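Local coordinates for protein 'Carboxyl esterase 2 (Tuber melanosporum Mel28, PDB 5MIF) that probably hydrolyses carboxylic esters, as a fungal carboxylesterase of the alpha/beta hydrolase fold that resembles archaeal enzymes, at residues F276-I281 with G304-I309; M184-D189 with K212-I217. All blocks are in the same frame, centred on the assembly; numbering follows the deposited sequence.

In the fold
Both contacts are pairs of neighbouring parallel strands in one mixed sheet, and their centres lie about 10 Å apart. Contact 2 comes first along the chain and closes before contact 1 opens. It joins strands 184-189 and 213-217 in the interior of the sheet, while contact 1 joins 279-284 to 307-312, the outermost strand at that end within the chain. Strand 213-217 runs next to 279-284, so the two pairs join edge to edge through probable hydrogen bonds of Leu280 with Gln214 and Leu216. Each contact closes a beta-alpha-beta unit, with helix 191-206 in one and 290-302 in the other; together they build half of the alpha/beta hydrolase sheet.

Contact 1 (F276-I281 with G304-I309); sequences FPETLI and GVRAAI
Val305 points its branched side chain at the backbone just ahead of strand 279-284. With CG1 anti to the backbone N (chi1 177°), that methyl lies 3.5 Å from Pro277 O, while CG2 comes within 4.2 Å of Phe276 CB. A compact, branched residue suits this buried loop, and an alanine here would probably leave a gap beside the Phe276 and Pro277 carbonyls and take away the methyl that CB of Phe276 rests on. Glu278 and Arg306 lie side by side, pointing the same way at a more accessible margin. OE1 of Glu278 meets NE of Arg306 at the guanidinium edge, in its plane, but the salt bridge is long at 3.6 Å; NH2 of Arg306 bonds Glu327 O of the second subunit. Farther along, CD1 of Leu280 rests against CB of Ala308 (3.8 Å), where the short alanine admits the larger chain close to the backbone. Ile281 and Ile309 meet on the reverse face. The strands are held by Thr279 N to Arg306 O (3.0 Å), Ala308 N to Thr279 O and a straight Ile281 N to Ala308 O bond (2.7 Å, 179°). Helix 290-302 packs Leu300 on Thr279 and Ala307, completing the beta-alpha-beta crossover at this end of the alpha/beta hydrolase sheet.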
ATOM      1  N   PHE A 276      16.934  14.200  -0.377  1.00 40.89           N
ATOM      2  CA  PHE A 276      15.971  13.689   0.609  1.00 42.17           C
ATOM      3  C   PHE A 276      16.245  12.239   0.979  1.00 42.56           C
ATOM      4  O   PHE A 276      16.832  11.497   0.200  1.00 39.44           O
ATOM      5  CB  PHE A 276      14.526  13.820   0.097  1.00 42.54           C
ATOM      6  CG  PHE A 276      13.763  14.954   0.724  1.00 41.30           C
ATOM      7  CD1 PHE A 276      14.332  16.206   0.865  1.00 43.07           C
ATOM      8  CD2 PHE A 276      12.487  14.748   1.212  1.00 39.22           C
ATOM      9  CE1 PHE A 276      13.623  17.245   1.457  1.00 44.90           C
ATOM     10  CE2 PHE A 276      11.773  15.781   1.818  1.00 41.42           C
ATOM     11  CZ  PHE A 276      12.337  17.025   1.934  1.00 38.28           C
ATOM     12  N   PRO A 277      15.844  11.841   2.193  1.00 42.86           N
ATOM     13  CA  PRO A 277      16.003  10.448   2.596  1.00 40.20           C
ATOM     14  C   PRO A 277      15.022   9.588   1.818  1.00 41.86           C
ATOM     15  O   PRO A 277      14.070  10.136   1.262  1.00 40.33           O
ATOM     16  CB  PRO A 277      15.660  10.477   4.089  1.00 41.91           C
ATOM     17  CG  PRO A 277      14.668  11.590   4.198  1.00 37.12           C
ATOM     18  CD  PRO A 277      15.136  12.634   3.218  1.00 40.20           C
ATOM     19  N   GLU A 278      15.232   8.277   1.754  1.00 41.05           N
ATOM     20  CA  GLU A 278      14.235   7.460   1.093  1.00 42.62           C
ATOM     21  C   GLU A 278      12.900   7.599   1.822  1.00 38.30           C
ATOM     22  O   GLU A 278      12.823   7.614   3.057  1.00 37.25           O
ATOM     23  CB  GLU A 278      14.679   6.008   0.929  1.00 44.63           C
ATOM     24  CG  GLU A 278      14.568   5.081   2.070  1.00 49.00           C
ATOM     25  CD  GLU A 278      14.685   3.639   1.577  1.00 54.39           C
ATOM     26  OE1 GLU A 278      14.221   3.363   0.449  1.00 58.83           O
ATOM     27  OE2 GLU A 278      15.257   2.796   2.295  1.00 51.84           O
ATOM     28  N   THR A 279      11.858   7.754   1.018  1.00 38.73           N
ATOM     29  CA  THR A 279      10.573   8.195   1.503  1.00 40.02           C
ATOM     30  C   THR A 279       9.416   7.334   0.999  1.00 41.56           C
ATOM     31  O   THR A 279       9.354   6.975  -0.181  1.00 42.80           O
ATOM     32  CB  THR A 279      10.352   9.654   1.072  1.00 36.11           C
ATOM     33  OG1 THR A 279      11.321  10.484   1.728  1.00 36.72           O
ATOM     34  CG2 THR A 279       8.948  10.107   1.379  1.00 37.22           C
ATOM     35  N   LEU A 280       8.510   6.989   1.907  1.00 37.99           N
ATOM     36  CA  LEU A 280       7.248   6.361   1.538  1.00 37.19           C
ATOM     37  C   LEU A 280       6.103   7.367   1.710  1.00 39.67           C
ATOM     38  O   LEU A 280       5.912   7.927   2.797  1.00 36.22           O
ATOM     39  CB  LEU A 280       6.995   5.112   2.391  1.00 35.28           C
ATOM     40  CG  LEU A 280       5.571   4.551   2.371  1.00 34.29           C
ATOM     41  CD1 LEU A 280       5.201   3.991   0.994  1.00 35.64           C
ATOM     42  CD2 LEU A 280       5.414   3.484   3.424  1.00 34.20           C
ATOM     43  N   ILE A 281       5.343   7.591   0.643  1.00 39.49           N
ATOM     44  CA  ILE A 281       4.188   8.479   0.707  1.00 37.76           C
ATOM     45  C   ILE A 281       2.887   7.716   0.523  1.00 38.74           C
ATOM     46  O   ILE A 281       2.721   6.959  -0.434  1.00 43.63           O
ATOM     47  CB  ILE A 281       4.286   9.594  -0.347  1.00 40.05           C
ATOM     48  CG1 ILE A 281       5.556  10.410  -0.105  1.00 36.10           C
ATOM     49  CG2 ILE A 281       3.028  10.477  -0.321  1.00 37.12           C
ATOM     50  CD1 ILE A 281       5.867  11.415  -1.200  1.00 40.41           C
ATOM     51  N   GLY A 304      15.902  11.004  -8.313  1.00 47.51           N
ATOM     52  CA  GLY A 304      16.731   9.868  -7.963  1.00 42.59           C
ATOM     53  C   GLY A 304      16.660   9.460  -6.506  1.00 45.21           C
ATOM     54  O   GLY A 304      17.463   8.644  -6.039  1.00 42.71           O
ATOM     55  N   VAL A 305      15.696  10.014  -5.775  1.00 47.69           N
ATOM     56  CA  VAL A 305      15.451   9.561  -4.404  1.00 44.52           C
ATOM     57  C   VAL A 305      14.584   8.303  -4.431  1.00 38.16           C
ATOM     58  O   VAL A 305      13.609   8.230  -5.188  1.00 41.64           O
ATOM     59  CB  VAL A 305      14.770  10.661  -3.559  1.00 44.65           C
ATOM     60  CG1 VAL A 305      14.456  10.146  -2.174  1.00 35.83           C
ATOM     61  CG2 VAL A 305      15.663  11.892  -3.480  1.00 41.75           C
ATOM     62  N   ARG A 306      14.925   7.297  -3.628  1.00 40.18           N
ATOM     63  CA  ARG A 306      14.042   6.134  -3.531  1.00 39.63           C
ATOM     64  C   ARG A 306      12.729   6.537  -2.851  1.00 42.06           C
ATOM     65  O   ARG A 306      12.683   6.747  -1.638  1.00 40.07           O
ATOM     66  CB  ARG A 306      14.711   4.977  -2.774  1.00 40.09           C
ATOM     67  CG  ARG A 306      15.720   4.190  -3.607  1.00 44.46           C
ATOM     68  CD  ARG A 306      16.228   2.940  -2.886  1.00 47.08           C
ATOM     69  NE  ARG A 306      15.194   1.909  -2.742  1.00 46.00           N
ATOM     70  CZ  ARG A 306      14.886   1.024  -3.692  1.00 49.17           C
ATOM     71  NH1 ARG A 306      15.523   1.064  -4.859  1.00 46.01           N
ATOM     72  NH2 ARG A 306      13.940   0.107  -3.492  1.00 43.33           N
ATOM     73  N   ALA A 307      11.667   6.652  -3.639  1.00 38.00           N
ATOM     74  CA  ALA A 307      10.398   7.106  -3.109  1.00 42.09           C
ATOM     75  C   ALA A 307       9.255   6.239  -3.614  1.00 44.83           C
ATOM     76  O   ALA A 307       9.039   6.114  -4.824  1.00 45.24           O
ATOM     77  CB  ALA A 307      10.154   8.571  -3.472  1.00 40.75           C
ATOM     78  N   ALA A 308       8.524   5.648  -2.673  1.00 41.21           N
ATOM     79  CA  ALA A 308       7.344   4.860  -2.990  1.00 42.63           C
ATOM     80  C   ALA A 308       6.088   5.689  -2.731  1.00 38.44           C
ATOM     81  O   ALA A 308       5.988   6.384  -1.718  1.00 41.82           O
ATOM     82  CB  ALA A 308       7.330   3.572  -2.172  1.00 39.37           C
ATOM     83  N   ILE A 309       5.135   5.621  -3.654  1.00 39.19           N
ATOM     84  CA  ILE A 309       3.873   6.344  -3.512  1.00 39.53           C
ATOM     85  C   ILE A 309       2.673   5.411  -3.672  1.00 42.10           C
ATOM     86  O   ILE A 309       2.532   4.703  -4.676  1.00 42.08           O
ATOM     87  CB  ILE A 309       3.729   7.493  -4.539  1.00 43.38           C
ATOM     88  CG1 ILE A 309       5.047   8.257  -4.708  1.00 44.17           C
ATOM     89  CG2 ILE A 309       2.589   8.418  -4.128  1.00 40.54           C
ATOM     90  CD1 ILE A 309       5.234   8.827  -6.091  1.00 42.88           C
TER

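Contact 2 (M184-D189 with K212-I217); sequences MGFGGD and KFQVLI
Phe186 and Gln214 meet on one face of the sheet, their side chains crossing obliquely, with CB of Phe186 lying 4.1 Å from CG of Gln214. A chi1 of -79° sets CG of Phe186 anti to its carbonyl carbon and beside the backbone N, and the ring leads away from the partner strand. At the far end, on the reverse face, CB of Asp189 touches CB of Ile217 (3.9 Å). CG1 of Ile217 also packs on Gly188 O, which takes the Ile217 N-H in a bond of 2.9 Å. The beta-branched isoleucine thus sets carbon against both Asp189 CB and the Gly188 carbonyl, whereas Asp189 sends its carboxylate elsewhere, to Tyr128 OH and Tyr114 OH, which satisfy both oxygens of this buried acid. Between these two pairs the backbone does the work: Phe186 O accepts Val215 N at 2.8 Å, and Gly188 N reaches Val215 O at 3.1 Å. Gly187 and Gly188 have no side chain, so their backbone alone meets the partner strand here, and Gly188 probably opens the GxSxG nucleophile elbow of the family.

The start is looser. Lys212 N still bonds Met184 O (2.7 Å), but their CA atoms are 5.8 Å apart, and the extended, exposed lysine runs off to Asn183, as befits a long charged chain at the solvent side. Helix 191-206 covers Phe186 and Leu216, helix 158-173 takes Met184, and helix 329-345 packs on Val215 and Ile217 from the opposite face. Within the sheet, strand 109-115 flanks 184-189 and strand 279-284 flanks 213-217.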
ATOM      1  N   MET A 184      17.316   6.426  12.756  1.00 47.76           N
ATOM      2  CA  MET A 184      16.161   7.291  12.980  1.00 40.33           C
ATOM      3  C   MET A 184      15.205   7.312  11.800  1.00 42.14           C
ATOM      4  O   MET A 184      15.632   7.383  10.650  1.00 39.08           O
ATOM      5  CB  MET A 184      16.632   8.723  13.275  1.00 37.17           C
ATOM      6  CG  MET A 184      15.528   9.680  13.729  1.00 38.26           C
ATOM      7  SD  MET A 184      16.124  11.367  13.975  1.00 36.33           S
ATOM      8  CE  MET A 184      17.216  11.125  15.362  1.00 45.00           C
ATOM      9  N   GLY A 185      13.908   7.282  12.095  1.00 34.86           N
ATOM     10  CA  GLY A 185      12.917   7.545  11.080  1.00 35.34           C
ATOM     11  C   GLY A 185      12.219   8.870  11.345  1.00 40.33           C
ATOM     12  O   GLY A 185      12.221   9.375  12.483  1.00 38.67           O
ATOM     13  N   PHE A 186      11.666   9.446  10.281  1.00 36.13           N
ATOM     14  CA  PHE A 186      10.712  10.550  10.361  1.00 36.83           C
ATOM     15  C   PHE A 186       9.341  10.044   9.952  1.00 37.38           C
ATOM     16  O   PHE A 186       9.213   9.318   8.962  1.00 37.27           O
ATOM     17  CB  PHE A 186      11.078  11.711   9.425  1.00 35.05           C
ATOM     18  CG  PHE A 186      12.157  12.616   9.931  1.00 34.98           C
ATOM     19  CD1 PHE A 186      12.825  12.360  11.109  1.00 34.89           C
ATOM     20  CD2 PHE A 186      12.493  13.753   9.207  1.00 35.79           C
ATOM     21  CE1 PHE A 186      13.830  13.220  11.547  1.00 32.02           C
ATOM     22  CE2 PHE A 186      13.483  14.607   9.635  1.00 32.12           C
ATOM     23  CZ  PHE A 186      14.150  14.343  10.817  1.00 35.61           C
ATOM     24  N   GLY A 187       8.311  10.456  10.680  1.00 34.22           N
ATOM     25  CA  GLY A 187       6.945  10.235  10.248  1.00 34.23           C
ATOM     26  C   GLY A 187       6.135  11.510  10.471  1.00 35.85           C
ATOM     27  O   GLY A 187       6.415  12.276  11.396  1.00 36.96           O
ATOM     28  N   GLY A 188       5.145  11.751   9.619  1.00 34.37           N
ATOM     29  CA  GLY A 188       4.251  12.878   9.811  1.00 36.82           C
ATOM     30  C   GLY A 188       3.030  12.758   8.924  1.00 36.19           C
ATOM     31  O   GLY A 188       3.125  12.265   7.798  1.00 36.29           O
ATOM     32  N   ASP A 189       1.887  13.209   9.433  1.00 30.73           N
ATOM     33  CA  ASP A 189       0.623  13.131   8.707  1.00 33.32           C
ATOM     34  C   ASP A 189       0.056  14.530   8.487  1.00 38.59           C
ATOM     35  O   ASP A 189       0.073  15.368   9.400  1.00 37.56           O
ATOM     36  CB  ASP A 189      -0.390  12.261   9.464  1.00 32.69           C
ATOM     37  CG  ASP A 189      -0.799  12.875  10.796  1.00 37.44           C
ATOM     38  OD1 ASP A 189       0.051  12.929  11.709  1.00 35.43           O
ATOM     39  OD2 ASP A 189      -1.963  13.302  10.924  1.00 38.37           O
ATOM     40  N   LYS A 212      17.069   7.699   8.333  1.00 40.52           N
ATOM     41  CA  LYS A 212      17.288   6.628   7.362  1.00 41.17           C
ATOM     42  C   LYS A 212      16.066   6.451   6.469  1.00 44.97           C
ATOM     43  O   LYS A 212      16.160   5.989   5.330  1.00 39.81           O
ATOM     44  CB  LYS A 212      17.609   5.311   8.068  1.00 43.40           C
ATOM     45  CG  LYS A 212      19.092   4.998   8.180  1.00 51.23           C
ATOM     46  CD  LYS A 212      19.294   3.631   8.815  1.00 54.77           C
ATOM     47  CE  LYS A 212      20.719   3.437   9.304  1.00 57.13           C
ATOM     48  NZ  LYS A 212      20.846   2.103   9.953  1.00 63.63           N
ATOM     49  N   PHE A 213      14.907   6.818   6.998  1.00 38.41           N
ATOM     50  CA  PHE A 213      13.654   6.537   6.330  1.00 38.36           C
ATOM     51  C   PHE A 213      12.585   7.531   6.771  1.00 38.53           C
ATOM     52  O   PHE A 213      12.519   7.899   7.941  1.00 37.35           O
ATOM     53  CB  PHE A 213      13.226   5.090   6.615  1.00 35.95           C
ATOM     54  CG  PHE A 213      12.025   4.654   5.844  1.00 35.09           C
ATOM     55  CD1 PHE A 213      12.055   4.596   4.460  1.00 39.23           C
ATOM     56  CD2 PHE A 213      10.873   4.254   6.505  1.00 41.18           C
ATOM     57  CE1 PHE A 213      10.947   4.188   3.740  1.00 40.80           C
ATOM     58  CE2 PHE A 213       9.755   3.829   5.796  1.00 38.58           C
ATOM     59  CZ  PHE A 213       9.791   3.805   4.400  1.00 37.15           C
ATOM     60  N   GLN A 214      11.759   7.969   5.827  1.00 38.22           N
ATOM     61  CA  GLN A 214      10.746   8.979   6.111  1.00 36.79           C
ATOM     62  C   GLN A 214       9.403   8.522   5.576  1.00 36.41           C
ATOM     63  O   GLN A 214       9.314   8.048   4.440  1.00 36.76           O
ATOM     64  CB  GLN A 214      11.145  10.339   5.492  1.00 37.11           C
ATOM     65  CG  GLN A 214      10.047  11.418   5.512  1.00 35.70           C
ATOM     66  CD  GLN A 214      10.522  12.769   4.975  1.00 40.89           C
ATOM     67  OE1 GLN A 214      10.503  13.780   5.690  1.00 37.90           O
ATOM     68  NE2 GLN A 214      10.933  12.795   3.701  1.00 38.28           N
ATOM     69  N   VAL A 215       8.361   8.643   6.397  1.00 34.17           N
ATOM     70  CA  VAL A 215       7.011   8.355   5.943  1.00 31.62           C
ATOM     71  C   VAL A 215       6.137   9.629   5.992  1.00 33.83           C
ATOM     72  O   VAL A 215       6.046  10.295   7.023  1.00 35.74           O
ATOM     73  CB  VAL A 215       6.345   7.249   6.773  1.00 31.46           C
ATOM     74  CG1 VAL A 215       4.942   7.044   6.267  1.00 32.09           C
ATOM     75  CG2 VAL A 215       7.123   5.910   6.658  1.00 31.30           C
ATOM     76  N   LEU A 216       5.541   9.980   4.860  1.00 33.03           N
ATOM     77  CA  LEU A 216       4.629  11.115   4.775  1.00 36.83           C
ATOM     78  C   LEU A 216       3.225  10.582   4.485  1.00 38.26           C
ATOM     79  O   LEU A 216       3.002   9.892   3.491  1.00 37.63           O
ATOM     80  CB  LEU A 216       5.075  12.123   3.694  1.00 32.41           C
ATOM     81  CG  LEU A 216       6.522  12.656   3.780  1.00 34.32           C
ATOM     82  CD1 LEU A 216       6.863  13.531   2.595  1.00 39.12           C
ATOM     83  CD2 LEU A 216       6.769  13.431   5.078  1.00 36.30           C
ATOM     84  N   ILE A 217       2.289  10.866   5.385  1.00 37.13           N
ATOM     85  CA  ILE A 217       0.917  10.392   5.261  1.00 35.61           C
ATOM     86  C   ILE A 217       0.021  11.573   4.842  1.00 40.28           C
ATOM     87  O   ILE A 217      -0.105  12.520   5.605  1.00 40.67           O
ATOM     88  CB  ILE A 217       0.425   9.788   6.609  1.00 35.95           C
ATOM     89  CG1 ILE A 217       1.460   8.828   7.188  1.00 36.39           C
ATOM     90  CG2 ILE A 217      -0.920   9.095   6.464  1.00 38.60           C
ATOM     91  CD1 ILE A 217       1.125   8.385   8.615  1.00 34.62           C
TER